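Local coordinates for protein ATP-citrate lyase beta-subunit (Chlorobium limicola, PDB 6HXJ) that probably forms, with its partner subunit, an ATP-citrate lyase that interconverts citrate, ATP and CoA with oxaloacetate, acetyl-CoA, ADP and phosphate, at residues A2-G7 / W221-V226; W16-P21 / S173-C178; A184-I189 / V207-Y212. All blocks are in the same frame, centred on the assembly; numbering follows the deposited sequence.

Contact 1. Residues A2-G7 / W221-V226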
ATOM      1  N   ALA A   2       8.278  41.715 -45.301  1.00102.03           N
ATOM      2  CA  ALA A   2       7.017  42.210 -44.748  1.00102.18           C
ATOM      3  C   ALA A   2       6.998  43.738 -44.653  1.00103.82           C
ATOM      4  O   ALA A   2       7.712  44.335 -43.830  1.00102.05           O
ATOM      5  CB  ALA A   2       6.747  41.569 -43.392  1.00102.44           C
ATOM      6  N   LYS A   3       6.195  44.363 -45.541  1.00 99.62           N
ATOM      7  CA  LYS A   3       6.066  45.810 -45.591  1.00 98.57           C
ATOM      8  C   LYS A   3       5.333  46.253 -44.377  1.00100.92           C
ATOM      9  O   LYS A   3       4.376  45.611 -43.973  1.00101.47           O
ATOM     10  CB  LYS A   3       5.336  46.274 -46.849  1.00102.12           C
ATOM     11  CG  LYS A   3       5.487  47.777 -47.080  1.00120.67           C
ATOM     12  CD  LYS A   3       4.881  48.194 -48.414  1.00132.95           C
ATOM     13  CE  LYS A   3       4.805  49.688 -48.592  1.00140.28           C
ATOM     14  NZ  LYS A   3       4.223  50.043 -49.914  1.00148.69           N
ATOM     15  N   ILE A   4       5.816  47.304 -43.756  1.00 96.63           N
ATOM     16  CA  ILE A   4       5.207  47.851 -42.563  1.00 97.76           C
ATOM     17  C   ILE A   4       4.795  49.280 -42.796  1.00105.23           C
ATOM     18  O   ILE A   4       5.408  49.985 -43.610  1.00104.43           O
ATOM     19  CB  ILE A   4       6.123  47.699 -41.337  1.00 99.68           C
ATOM     20  CG1 ILE A   4       7.404  48.542 -41.480  1.00 99.21           C
ATOM     21  CG2 ILE A   4       6.425  46.222 -41.088  1.00 98.75           C
ATOM     22  CD1 ILE A   4       8.193  48.699 -40.257  1.00106.89           C
ATOM     23  N   LEU A   5       3.776  49.716 -42.056  1.00105.44           N
ATOM     24  CA  LEU A   5       3.228  51.064 -42.162  1.00107.72           C
ATOM     25  C   LEU A   5       4.177  52.175 -41.765  1.00113.74           C
ATOM     26  O   LEU A   5       5.158  51.958 -41.046  1.00113.75           O
ATOM     27  CB  LEU A   5       1.913  51.195 -41.397  1.00109.72           C
ATOM     28  CG  LEU A   5       0.716  50.473 -42.044  1.00114.53           C
ATOM     29  CD1 LEU A   5      -0.481  50.463 -41.148  1.00116.14           C
ATOM     30  CD2 LEU A   5       0.326  51.081 -43.380  1.00116.12           C
ATOM     31  N   GLU A   6       3.858  53.381 -42.252  1.00111.73           N
ATOM     32  CA  GLU A   6       4.626  54.599 -42.019  1.00111.86           C
ATOM     33  C   GLU A   6       4.891  54.822 -40.542  1.00115.02           C
ATOM     34  O   GLU A   6       6.045  54.995 -40.174  1.00113.98           O
ATOM     35  CB  GLU A   6       3.919  55.816 -42.598  1.00114.87           C
ATOM     36  CG  GLU A   6       3.899  55.866 -44.109  1.00128.46           C
ATOM     37  CD  GLU A   6       3.163  57.077 -44.648  1.00163.76           C
ATOM     38  OE1 GLU A   6       3.524  58.214 -44.260  1.00169.86           O
ATOM     39  OE2 GLU A   6       2.240  56.897 -45.477  1.00159.08           O
ATOM     40  N   GLY A   7       3.844  54.791 -39.715  1.00111.28           N
ATOM     41  CA  GLY A   7       3.964  54.989 -38.275  1.00111.42           C
ATOM     42  C   GLY A   7       5.015  54.103 -37.638  1.00114.04           C
ATOM     43  O   GLY A   7       6.037  54.594 -37.155  1.00114.35           O
ATOM     44  N   TRP A 221       7.758  45.076 -31.251  1.00109.99           N
ATOM     45  CA  TRP A 221       7.052  45.046 -32.529  1.00107.34           C
ATOM     46  C   TRP A 221       5.550  44.966 -32.346  1.00115.84           C
ATOM     47  O   TRP A 221       4.924  43.951 -32.680  1.00116.16           O
ATOM     48  CB  TRP A 221       7.569  43.906 -33.422  1.00102.04           C
ATOM     49  CG  TRP A 221       8.862  44.176 -34.148  1.00 99.09           C
ATOM     50  CD1 TRP A 221       9.740  45.204 -33.930  1.00101.55           C
ATOM     51  CD2 TRP A 221       9.434  43.377 -35.189  1.00 95.37           C
ATOM     52  NE1 TRP A 221      10.804  45.110 -34.792  1.00 97.71           N
ATOM     53  CE2 TRP A 221      10.651  43.987 -35.568  1.00 97.55           C
ATOM     54  CE3 TRP A 221       9.030  42.210 -35.852  1.00 94.99           C
ATOM     55  CZ2 TRP A 221      11.474  43.456 -36.573  1.00 93.81           C
ATOM     56  CZ3 TRP A 221       9.848  41.686 -36.842  1.00 93.30           C
ATOM     57  CH2 TRP A 221      11.047  42.309 -37.199  1.00 92.12           C
ATOM     58  N   ASP A 222       4.965  46.042 -31.832  1.00115.82           N
ATOM     59  CA  ASP A 222       3.519  46.141 -31.650  1.00119.35           C
ATOM     60  C   ASP A 222       2.871  46.620 -32.961  1.00121.35           C
ATOM     61  O   ASP A 222       2.334  47.722 -33.026  1.00124.49           O
ATOM     62  CB  ASP A 222       3.146  47.020 -30.426  1.00126.15           C
ATOM     63  CG  ASP A 222       3.748  48.424 -30.319  1.00138.45           C
ATOM     64  OD1 ASP A 222       4.838  48.659 -30.890  1.00137.93           O
ATOM     65  OD2 ASP A 222       3.124  49.289 -29.661  1.00144.48           O
ATOM     66  N   PHE A 223       2.983  45.803 -34.023  1.00112.60           N
ATOM     67  CA  PHE A 223       2.438  46.047 -35.366  1.00110.54           C
ATOM     68  C   PHE A 223       2.321  44.732 -36.156  1.00114.56           C
ATOM     69  O   PHE A 223       3.002  43.751 -35.844  1.00112.01           O
ATOM     70  CB  PHE A 223       3.284  47.067 -36.169  1.00108.77           C
ATOM     71  CG  PHE A 223       4.725  46.672 -36.424  1.00105.47           C
ATOM     72  CD1 PHE A 223       5.057  45.806 -37.465  1.00104.61           C
ATOM     73  CD2 PHE A 223       5.748  47.170 -35.632  1.00106.32           C
ATOM     74  CE1 PHE A 223       6.379  45.408 -37.671  1.00101.58           C
ATOM     75  CE2 PHE A 223       7.074  46.799 -35.867  1.00105.53           C
ATOM     76  CZ  PHE A 223       7.381  45.929 -36.890  1.00100.32           C
ATOM     77  N   LYS A 224       1.496  44.744 -37.209  1.00113.99           N
ATOM     78  CA  LYS A 224       1.278  43.619 -38.114  1.00113.61           C
ATOM     79  C   LYS A 224       1.718  44.047 -39.519  1.00116.10           C
ATOM     80  O   LYS A 224       1.694  45.245 -39.828  1.00115.73           O
ATOM     81  CB  LYS A 224      -0.201  43.193 -38.109  1.00120.94           C
ATOM     82  CG  LYS A 224      -0.556  42.178 -37.010  1.00138.00           C
ATOM     83  CD  LYS A 224      -2.071  42.074 -36.777  1.00151.36           C
ATOM     84  CE  LYS A 224      -2.402  41.666 -35.356  1.00164.49           C
ATOM     85  NZ  LYS A 224      -3.857  41.756 -35.064  1.00177.32           N
ATOM     86  N   PRO A 225       2.122  43.120 -40.404  1.00111.66           N
ATOM     87  CA  PRO A 225       2.582  43.559 -41.725  1.00110.11           C
ATOM     88  C   PRO A 225       1.457  43.868 -42.692  1.00117.79           C
ATOM     89  O   PRO A 225       0.365  43.320 -42.561  1.00119.26           O
ATOM     90  CB  PRO A 225       3.442  42.399 -42.210  1.00109.47           C
ATOM     91  CG  PRO A 225       3.458  41.364 -41.078  1.00114.38           C
ATOM     92  CD  PRO A 225       2.265  41.661 -40.241  1.00112.88           C
ATOM     93  N   VAL A 226       1.741  44.755 -43.663  1.00116.04           N
ATOM     94  CA  VAL A 226       0.824  45.207 -44.715  1.00119.57           C
ATOM     95  C   VAL A 226       0.554  44.049 -45.652  1.00128.09           C
ATOM     96  O   VAL A 226       1.432  43.212 -45.862  1.00124.14           O
ATOM     97  CB  VAL A 226       1.420  46.418 -45.487  1.00122.21           C
ATOM     98  CG1 VAL A 226       0.635  46.747 -46.757  1.00124.26           C
ATOM     99  CG2 VAL A 226       1.540  47.650 -44.598  1.00122.65           C
TER
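The edge of the six-stranded antiparallel sheet that strand 3-4 forms within this chain, in the ATP-grasp part, is where this contact lies, and the loop that follows strand 200-210 comes back over it. The two pieces of chain run at 106° to each other. One backbone bond joins them, from Val-226 N to Lys-3 O at 2.8 Å. It is nearly straight at the hydrogen, 168°, and lies in the plane of the carbonyl. Apolar groups meet along the rest of the crossing. The Ala-2 methyl rests on the Pro-225 ring, CB to CB 3.6 Å. Further along, Phe-223 has CG in the crowded position between its backbone N and carbonyl carbon (chi1 61°), which sends the ring back toward the strand; Ile-4 CG2 meets its CE1 corner at 3.5 Å, the two side chains crossing obliquely. The other side of the crossing belongs to Val-226, whose CG2 sits beside its own backbone N, close to Lys-3 O, and touches Leu-5 CD2 at 3.8 Å, roughly at right angles. Lys-3 turns its extended chain away, so its amine plays no part. Ile-4 also packs on Met-208 and Val-210 of strand 200-210, while Tyr-212 OH bonds to Phe-223 O and its side chain touches Ala-2 and Pro-225. Between the two segments, then, a single directional bond to the Lys-3 carbonyl is flanked by apolar packing, with no charged pair; the loop has further polar anchors outside them, such as the Asp-222 to Lys-11 salt bridge.

Contact 2. Residues W16-P21 / S173-C178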
ATOM      1  N   TRP A  16      16.273  54.330 -33.092  1.00102.47           N
ATOM      2  CA  TRP A  16      17.694  54.356 -33.434  1.00101.28           C
ATOM      3  C   TRP A  16      18.181  55.771 -33.746  1.00109.90           C
ATOM      4  O   TRP A  16      19.216  55.943 -34.392  1.00109.36           O
ATOM      5  CB  TRP A  16      17.999  53.342 -34.561  1.00 96.84           C
ATOM      6  CG  TRP A  16      17.744  51.942 -34.109  1.00 95.70           C
ATOM      7  CD1 TRP A  16      16.566  51.260 -34.180  1.00 98.22           C
ATOM      8  CD2 TRP A  16      18.628  51.139 -33.314  1.00 94.06           C
ATOM      9  NE1 TRP A  16      16.686  50.043 -33.545  1.00 96.19           N
ATOM     10  CE2 TRP A  16      17.932  49.958 -32.977  1.00 96.84           C
ATOM     11  CE3 TRP A  16      19.940  51.310 -32.842  1.00 94.60           C
ATOM     12  CZ2 TRP A  16      18.501  48.965 -32.181  1.00 94.51           C
ATOM     13  CZ3 TRP A  16      20.498  50.330 -32.055  1.00 94.30           C
ATOM     14  CH2 TRP A  16      19.786  49.173 -31.734  1.00 93.85           C
ATOM     15  N   GLY A  17      17.455  56.760 -33.240  1.00109.94           N
ATOM     16  CA  GLY A  17      17.787  58.163 -33.418  1.00113.10           C
ATOM     17  C   GLY A  17      17.948  58.567 -34.870  1.00120.09           C
ATOM     18  O   GLY A  17      19.052  58.919 -35.298  1.00119.89           O
ATOM     19  N   ILE A  18      16.854  58.499 -35.641  1.00117.69           N
ATOM     20  CA  ILE A  18      16.851  58.883 -37.048  1.00117.28           C
ATOM     21  C   ILE A  18      15.902  60.071 -37.185  1.00126.90           C
ATOM     22  O   ILE A  18      14.751  59.990 -36.732  1.00127.82           O
ATOM     23  CB  ILE A  18      16.486  57.707 -37.977  1.00116.98           C
ATOM     24  CG1 ILE A  18      17.527  56.581 -37.868  1.00114.56           C
ATOM     25  CG2 ILE A  18      16.284  58.180 -39.429  1.00116.83           C
ATOM     26  CD1 ILE A  18      17.117  55.278 -38.501  1.00119.95           C
ATOM     27  N   PRO A  19      16.391  61.192 -37.761  1.00125.87           N
ATOM     28  CA  PRO A  19      15.550  62.386 -37.885  1.00128.00           C
ATOM     29  C   PRO A  19      14.210  62.117 -38.548  1.00131.41           C
ATOM     30  O   PRO A  19      14.177  61.685 -39.689  1.00130.20           O
ATOM     31  CB  PRO A  19      16.429  63.317 -38.708  1.00131.02           C
ATOM     32  CG  PRO A  19      17.822  62.902 -38.405  1.00134.58           C
ATOM     33  CD  PRO A  19      17.740  61.424 -38.322  1.00127.39           C
ATOM     34  N   VAL A  20      13.120  62.281 -37.808  1.00128.83           N
ATOM     35  CA  VAL A  20      11.778  62.030 -38.333  1.00128.25           C
ATOM     36  C   VAL A  20      10.841  63.177 -37.949  1.00134.03           C
ATOM     37  O   VAL A  20      10.907  63.657 -36.812  1.00135.14           O
ATOM     38  CB  VAL A  20      11.196  60.653 -37.888  1.00130.52           C
ATOM     39  CG1 VAL A  20      11.999  59.492 -38.451  1.00128.01           C
ATOM     40  CG2 VAL A  20      11.094  60.558 -36.377  1.00131.25           C
ATOM     41  N   PRO A  21       9.934  63.592 -38.860  1.00130.28           N
ATOM     42  CA  PRO A  21       8.978  64.641 -38.515  1.00132.28           C
ATOM     43  C   PRO A  21       8.010  64.170 -37.440  1.00136.94           C
ATOM     44  O   PRO A  21       7.674  62.981 -37.383  1.00134.65           O
ATOM     45  CB  PRO A  21       8.242  64.879 -39.832  1.00133.61           C
ATOM     46  CG  PRO A  21       8.363  63.618 -40.570  1.00135.21           C
ATOM     47  CD  PRO A  21       9.711  63.109 -40.233  1.00129.88           C
ATOM     48  N   SER A 173      24.923  55.685 -40.390  1.00 98.16           N
ATOM     49  CA  SER A 173      25.274  54.703 -39.380  1.00 97.88           C
ATOM     50  C   SER A 173      24.067  54.278 -38.561  1.00100.99           C
ATOM     51  O   SER A 173      23.850  53.086 -38.343  1.00100.03           O
ATOM     52  CB  SER A 173      26.412  55.220 -38.505  1.00104.22           C
ATOM     53  OG  SER A 173      26.088  56.188 -37.523  1.00116.28           O
ATOM     54  N   ARG A 174      23.259  55.253 -38.159  1.00 97.68           N
ATOM     55  CA  ARG A 174      22.047  54.997 -37.394  1.00 97.00           C
ATOM     56  C   ARG A 174      21.122  54.122 -38.225  1.00 96.59           C
ATOM     57  O   ARG A 174      20.617  53.134 -37.723  1.00 94.53           O
ATOM     58  CB  ARG A 174      21.358  56.315 -37.029  1.00 99.17           C
ATOM     59  CG  ARG A 174      22.272  57.406 -36.473  1.00106.69           C
ATOM     60  CD  ARG A 174      22.219  57.577 -34.969  1.00120.45           C
ATOM     61  NE  ARG A 174      23.027  58.731 -34.549  1.00135.05           N
ATOM     62  CZ  ARG A 174      22.543  59.894 -34.107  1.00147.57           C
ATOM     63  NH1 ARG A 174      21.234  60.076 -33.987  1.00131.68           N
ATOM     64  NH2 ARG A 174      23.367  60.874 -33.760  1.00135.47           N
ATOM     65  N   LEU A 175      20.966  54.450 -39.512  1.00 92.27           N
ATOM     66  CA  LEU A 175      20.172  53.655 -40.422  1.00 90.49           C
ATOM     67  C   LEU A 175      20.736  52.256 -40.465  1.00 92.78           C
ATOM     68  O   LEU A 175      19.986  51.297 -40.375  1.00 92.10           O
ATOM     69  CB  LEU A 175      20.244  54.258 -41.805  1.00 91.20           C
ATOM     70  CG  LEU A 175      19.220  53.734 -42.827  1.00 95.91           C
ATOM     71  CD1 LEU A 175      17.805  54.192 -42.479  1.00 97.19           C
ATOM     72  CD2 LEU A 175      19.574  54.209 -44.233  1.00100.07           C
ATOM     73  N   ILE A 176      22.062  52.141 -40.557  1.00 88.39           N
ATOM     74  CA  ILE A 176      22.771  50.870 -40.593  1.00 86.06           C
ATOM     75  C   ILE A 176      22.545  50.099 -39.314  1.00 91.63           C
ATOM     76  O   ILE A 176      22.373  48.882 -39.374  1.00 91.35           O
ATOM     77  CB  ILE A 176      24.261  51.099 -40.895  1.00 89.32           C
ATOM     78  CG1 ILE A 176      24.452  51.419 -42.392  1.00 88.28           C
ATOM     79  CG2 ILE A 176      25.104  49.879 -40.504  1.00 89.23           C
ATOM     80  CD1 ILE A 176      25.738  52.103 -42.756  1.00 86.80           C
ATOM     81  N   LEU A 177      22.535  50.796 -38.162  1.00 89.97           N
ATOM     82  CA  LEU A 177      22.295  50.190 -36.852  1.00 90.67           C
ATOM     83  C   LEU A 177      20.852  49.700 -36.803  1.00 93.46           C
ATOM     84  O   LEU A 177      20.604  48.582 -36.364  1.00 93.70           O
ATOM     85  CB  LEU A 177      22.571  51.190 -35.707  1.00 93.40           C
ATOM     86  CG  LEU A 177      23.976  51.205 -35.227  1.00 99.88           C
ATOM     87  CD1 LEU A 177      24.201  52.311 -34.207  1.00102.35           C
ATOM     88  CD2 LEU A 177      24.374  49.836 -34.734  1.00104.65           C
ATOM     89  N   CYS A 178      19.914  50.527 -37.302  1.00 88.07           N
ATOM     90  CA  CYS A 178      18.497  50.244 -37.354  1.00 87.56           C
ATOM     91  C   CYS A 178      18.283  49.025 -38.200  1.00 89.50           C
ATOM     92  O   CYS A 178      17.546  48.152 -37.781  1.00 91.08           O
ATOM     93  CB  CYS A 178      17.706  51.443 -37.880  1.00 89.60           C
ATOM     94  SG  CYS A 178      15.908  51.178 -38.033  1.00 93.70           S
TER
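Trp-16 lays its indole against the backbone of helix 163-181, just where helix 6-15 has ended. With CG anti to the carbonyl carbon (chi1 -64°), the ring turns one face to the helix, and Cys-178 CA is the bump pressed against it, 3.9 Å from the centroid of the five-membered ring and 18° off its normal, a CH-pi contact. Cys-178 SG, anti to its own backbone N, stands obliquely beside the same ring, at 4.7 Å from that centroid. The benzo side reaches along the helix until CE3 meets Leu-177 CB at 3.9 Å, the two side chains crossing at about a right angle. From the loop side, Ile-18 fills the hollow between Arg-174, Leu-175 and Cys-178: its CG1 slides past Arg-174 CB, and its CD1 settles by Leu-175 CA and Cys-178 CB, the latter at 3.9 Å. Between Trp-16 and Ile-18 the chain bends at Gly-17, the positive-phi C-prime residue of a Schellman motif in which Ile-18 N bonds to Phe-13 O. Arg-174 lies across the bend, its chain kinked at chi2 (-102°) so that CD passes both the Trp-16 and Gly-17 carbonyls; NH1 then donates to Gly-17 O at 2.8 Å, on a lone pair and near the guanidinium plane, though bent at the hydrogen. Trp-16 NE1 is hydrogen-bonded to Glu-182, just beyond the end of helix 163-181. Beyond the contact, Leu-175 turns from the loop onto Val-107 and Ile-109 of strand 104-112, Ile-18 packs on Phe-13 of helix 6-15, and Ile-176 meets Leu-151 of helix 148-158.

Contact 3. Residues A184-I189 / V207-Y212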
ATOM      1  N   ALA A 184      15.717  44.086 -40.669  1.00 75.19           N
ATOM      2  CA  ALA A 184      15.092  44.630 -41.874  1.00 73.89           C
ATOM      3  C   ALA A 184      15.541  43.896 -43.100  1.00 77.33           C
ATOM      4  O   ALA A 184      16.621  43.332 -43.106  1.00 79.82           O
ATOM      5  CB  ALA A 184      15.398  46.116 -42.021  1.00 74.59           C
ATOM      6  N   GLN A 185      14.733  43.920 -44.150  1.00 70.82           N
ATOM      7  CA  GLN A 185      15.055  43.389 -45.466  1.00 68.85           C
ATOM      8  C   GLN A 185      15.511  44.591 -46.301  1.00 74.07           C
ATOM      9  O   GLN A 185      16.432  44.500 -47.111  1.00 73.54           O
ATOM     10  CB  GLN A 185      13.836  42.707 -46.078  1.00 70.19           C
ATOM     11  CG  GLN A 185      13.496  41.419 -45.331  1.00 83.29           C
ATOM     12  CD  GLN A 185      12.104  40.876 -45.572  1.00 99.73           C
ATOM     13  OE1 GLN A 185      11.158  41.581 -45.940  1.00 90.44           O
ATOM     14  NE2 GLN A 185      11.941  39.598 -45.299  1.00 97.83           N
ATOM     15  N   SER A 186      14.904  45.745 -46.043  1.00 73.43           N
ATOM     16  CA  SER A 186      15.179  47.006 -46.720  1.00 74.98           C
ATOM     17  C   SER A 186      14.498  48.191 -46.018  1.00 81.26           C
ATOM     18  O   SER A 186      13.445  48.034 -45.396  1.00 80.91           O
ATOM     19  CB  SER A 186      14.744  46.956 -48.187  1.00 79.69           C
ATOM     20  OG  SER A 186      13.349  46.739 -48.316  1.00 90.53           O
ATOM     21  N   ILE A 187      15.116  49.383 -46.143  1.00 79.52           N
ATOM     22  CA  ILE A 187      14.656  50.679 -45.619  1.00 81.36           C
ATOM     23  C   ILE A 187      14.960  51.721 -46.697  1.00 87.68           C
ATOM     24  O   ILE A 187      16.118  51.839 -47.089  1.00 87.51           O
ATOM     25  CB  ILE A 187      15.373  51.038 -44.287  1.00 84.71           C
ATOM     26  CG1 ILE A 187      15.199  49.938 -43.192  1.00 84.10           C
ATOM     27  CG2 ILE A 187      14.928  52.428 -43.796  1.00 87.07           C
ATOM     28  CD1 ILE A 187      16.213  49.951 -42.037  1.00 90.94           C
ATOM     29  N   GLU A 188      13.940  52.460 -47.168  1.00 87.03           N
ATOM     30  CA  GLU A 188      14.076  53.451 -48.224  1.00 89.44           C
ATOM     31  C   GLU A 188      13.524  54.787 -47.748  1.00 97.89           C
ATOM     32  O   GLU A 188      12.363  54.872 -47.348  1.00100.85           O
ATOM     33  CB  GLU A 188      13.389  52.978 -49.521  1.00 91.40           C
ATOM     34  CG  GLU A 188      13.872  53.717 -50.758  1.00106.32           C
ATOM     35  CD  GLU A 188      12.813  54.218 -51.724  1.00134.17           C
ATOM     36  OE1 GLU A 188      11.856  54.890 -51.274  1.00137.39           O
ATOM     37  OE2 GLU A 188      12.976  53.987 -52.945  1.00125.14           O
ATOM     38  N   ILE A 189      14.379  55.812 -47.719  1.00 94.35           N
ATOM     39  CA  ILE A 189      14.032  57.171 -47.314  1.00 96.12           C
ATOM     40  C   ILE A 189      14.219  58.117 -48.510  1.00103.24           C
ATOM     41  O   ILE A 189      15.341  58.329 -48.976  1.00102.66           O
ATOM     42  CB  ILE A 189      14.819  57.637 -46.060  1.00 98.33           C
ATOM     43  CG1 ILE A 189      14.580  56.698 -44.850  1.00 95.40           C
ATOM     44  CG2 ILE A 189      14.469  59.098 -45.730  1.00102.12           C
ATOM     45  CD1 ILE A 189      15.512  56.892 -43.685  1.00 92.78           C
ATOM     46  N   VAL A 207       9.898  53.951 -46.261  1.00102.43           N
ATOM     47  CA  VAL A 207       9.484  52.645 -46.807  1.00 99.66           C
ATOM     48  C   VAL A 207      10.316  51.531 -46.126  1.00 97.66           C
ATOM     49  O   VAL A 207      11.456  51.305 -46.505  1.00 95.84           O
ATOM     50  CB  VAL A 207       9.586  52.585 -48.358  1.00103.92           C
ATOM     51  CG1 VAL A 207       8.953  51.308 -48.896  1.00103.30           C
ATOM     52  CG2 VAL A 207       8.942  53.802 -49.014  1.00106.88           C
ATOM     53  N   MET A 208       9.752  50.823 -45.145  1.00 91.45           N
ATOM     54  CA  MET A 208      10.504  49.795 -44.429  1.00 87.22           C
ATOM     55  C   MET A 208       9.932  48.394 -44.563  1.00 85.94           C
ATOM     56  O   MET A 208       8.767  48.160 -44.260  1.00 85.79           O
ATOM     57  CB  MET A 208      10.614  50.168 -42.947  1.00 90.33           C
ATOM     58  CG  MET A 208      11.630  49.415 -42.208  1.00 93.25           C
ATOM     59  SD  MET A 208      11.716  50.185 -40.594  1.00101.43           S
ATOM     60  CE  MET A 208      13.115  49.247 -39.846  1.00 97.04           C
ATOM     61  N   ASN A 209      10.787  47.442 -44.931  1.00 80.07           N
ATOM     62  CA  ASN A 209      10.438  46.012 -44.968  1.00 79.20           C
ATOM     63  C   ASN A 209      11.232  45.277 -43.898  1.00 80.55           C
ATOM     64  O   ASN A 209      12.463  45.383 -43.883  1.00 78.39           O
ATOM     65  CB  ASN A 209      10.704  45.390 -46.331  1.00 79.34           C
ATOM     66  CG  ASN A 209       9.941  46.063 -47.430  1.00 99.54           C
ATOM     67  OD1 ASN A 209       8.753  45.805 -47.639  1.00 87.32           O
ATOM     68  ND2 ASN A 209      10.591  46.995 -48.114  1.00 93.75           N
ATOM     69  N   VAL A 210      10.543  44.589 -42.973  1.00 77.24           N
ATOM     70  CA  VAL A 210      11.245  43.842 -41.918  1.00 76.02           C
ATOM     71  C   VAL A 210      10.998  42.351 -42.072  1.00 79.21           C
ATOM     72  O   VAL A 210       9.999  41.936 -42.647  1.00 81.12           O
ATOM     73  CB  VAL A 210      11.024  44.346 -40.459  1.00 80.58           C
ATOM     74  CG1 VAL A 210      11.640  45.729 -40.268  1.00 80.19           C
ATOM     75  CG2 VAL A 210       9.559  44.328 -40.049  1.00 82.30           C
ATOM     76  N   ASP A 211      11.924  41.535 -41.587  1.00 74.39           N
ATOM     77  CA  ASP A 211      11.756  40.081 -41.657  1.00 73.73           C
ATOM     78  C   ASP A 211      10.834  39.637 -40.473  1.00 78.71           C
ATOM     79  O   ASP A 211      11.310  39.457 -39.345  1.00 79.08           O
ATOM     80  CB  ASP A 211      13.135  39.397 -41.674  1.00 73.82           C
ATOM     81  CG  ASP A 211      13.138  37.880 -41.470  1.00 83.71           C
ATOM     82  OD1 ASP A 211      12.091  37.228 -41.751  1.00 84.72           O
ATOM     83  OD2 ASP A 211      14.196  37.340 -41.086  1.00 86.92           O
ATOM     84  N   TYR A 212       9.508  39.516 -40.737  1.00 75.34           N
ATOM     85  CA  TYR A 212       8.503  39.233 -39.696  1.00 77.22           C
ATOM     86  C   TYR A 212       8.658  37.895 -38.984  1.00 82.11           C
ATOM     87  O   TYR A 212       8.187  37.797 -37.863  1.00 83.68           O
ATOM     88  CB  TYR A 212       7.055  39.412 -40.187  1.00 79.42           C
ATOM     89  CG  TYR A 212       6.111  39.867 -39.096  1.00 82.55           C
ATOM     90  CD1 TYR A 212       6.276  41.101 -38.471  1.00 83.44           C
ATOM     91  CD2 TYR A 212       5.056  39.060 -38.678  1.00 87.18           C
ATOM     92  CE1 TYR A 212       5.428  41.510 -37.446  1.00 87.18           C
ATOM     93  CE2 TYR A 212       4.189  39.466 -37.660  1.00 90.83           C
ATOM     94  CZ  TYR A 212       4.378  40.693 -37.049  1.00 98.70           C
ATOM     95  OH  TYR A 212       3.529  41.093 -36.043  1.00105.49           O
TER
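Strands 186-189 and 207-210 run antiparallel, 175° between their directions and 4.6 Å between axes, as the two arms of a beta hairpin interrupted by a classic bulge. At the bulge Gln-185 and Ser-186 both face Asn-209, whose carbonyl oxygen takes two N-H groups: Gln-185 N at 2.7 Å, from above the carbonyl plane, and Ser-186 N at a longer 3.3 Å, on a lone pair. Asn-209 N answers to Ser-186 O, and farther on Glu-188 and Val-207 exchange a pair of backbone bonds. On the sheet face that carries Ser-186 and Asn-209, the hydroxyl of Ser-186, in the crowded position between backbone N and carbonyl carbon (chi1 62°), receives Asn-209 ND2 at 2.8 Å. This bond is bent at the hydrogen, and OG stands somewhat out of the amide plane. Next along that face, Glu-188 and Val-207 lie side by side, with Val-207 CG2 3.8 Å from Glu-188 OE1. The opposite face is apolar: Ile-187 and the extended Met-208 point the same way, Ile-187 CG1 meets Met-208 CG at 3.7 Å, and the methionine CE reaches Ile-187 CD1. At the bulge end Gln-185 NE2 comes alongside Asp-211, 3.7 Å from its CA, the amide and carboxylate planes being nearly parallel. Both polar ends are held by another protein chain: Gln-185 NE2 by an acidic side chain, Asp-211 OD2 by a backbone group. The hairpin thus has two chemistries, a greasy face of Ile-187 and Met-208 under helices 6-15 and 163-181, and a mostly polar face of Ser-186, Asn-209 and Glu-188, while at the bulge end Gln-185 and Asp-211 reach the chain of another protein.

How the contacts relate
Contacts 1 and 3 adjoin, their centres about 10 Å apart, because strands 3-4 and 200-210 are neighbours in one sheet: Ala-2 O lies 3.0 Å from Val-210 N, a probable hydrogen bond. Contact 2 touches contact 3 from the helical side, with Leu-175 CD1 3.6 Å from Ile-187 CG2 and Cys-178 SG 3.8 Å from Met-208 CE, so the same apolar sheet face serves both. Contacts 1 and 2 do not touch, the nearest atoms being about 8 Å apart. Along the chain, contacts 2 and 3 follow one another inside the loop that contact 1 closes. Bound coenzyme A is about 14 Å from the Asp-211 side chain in contact 3.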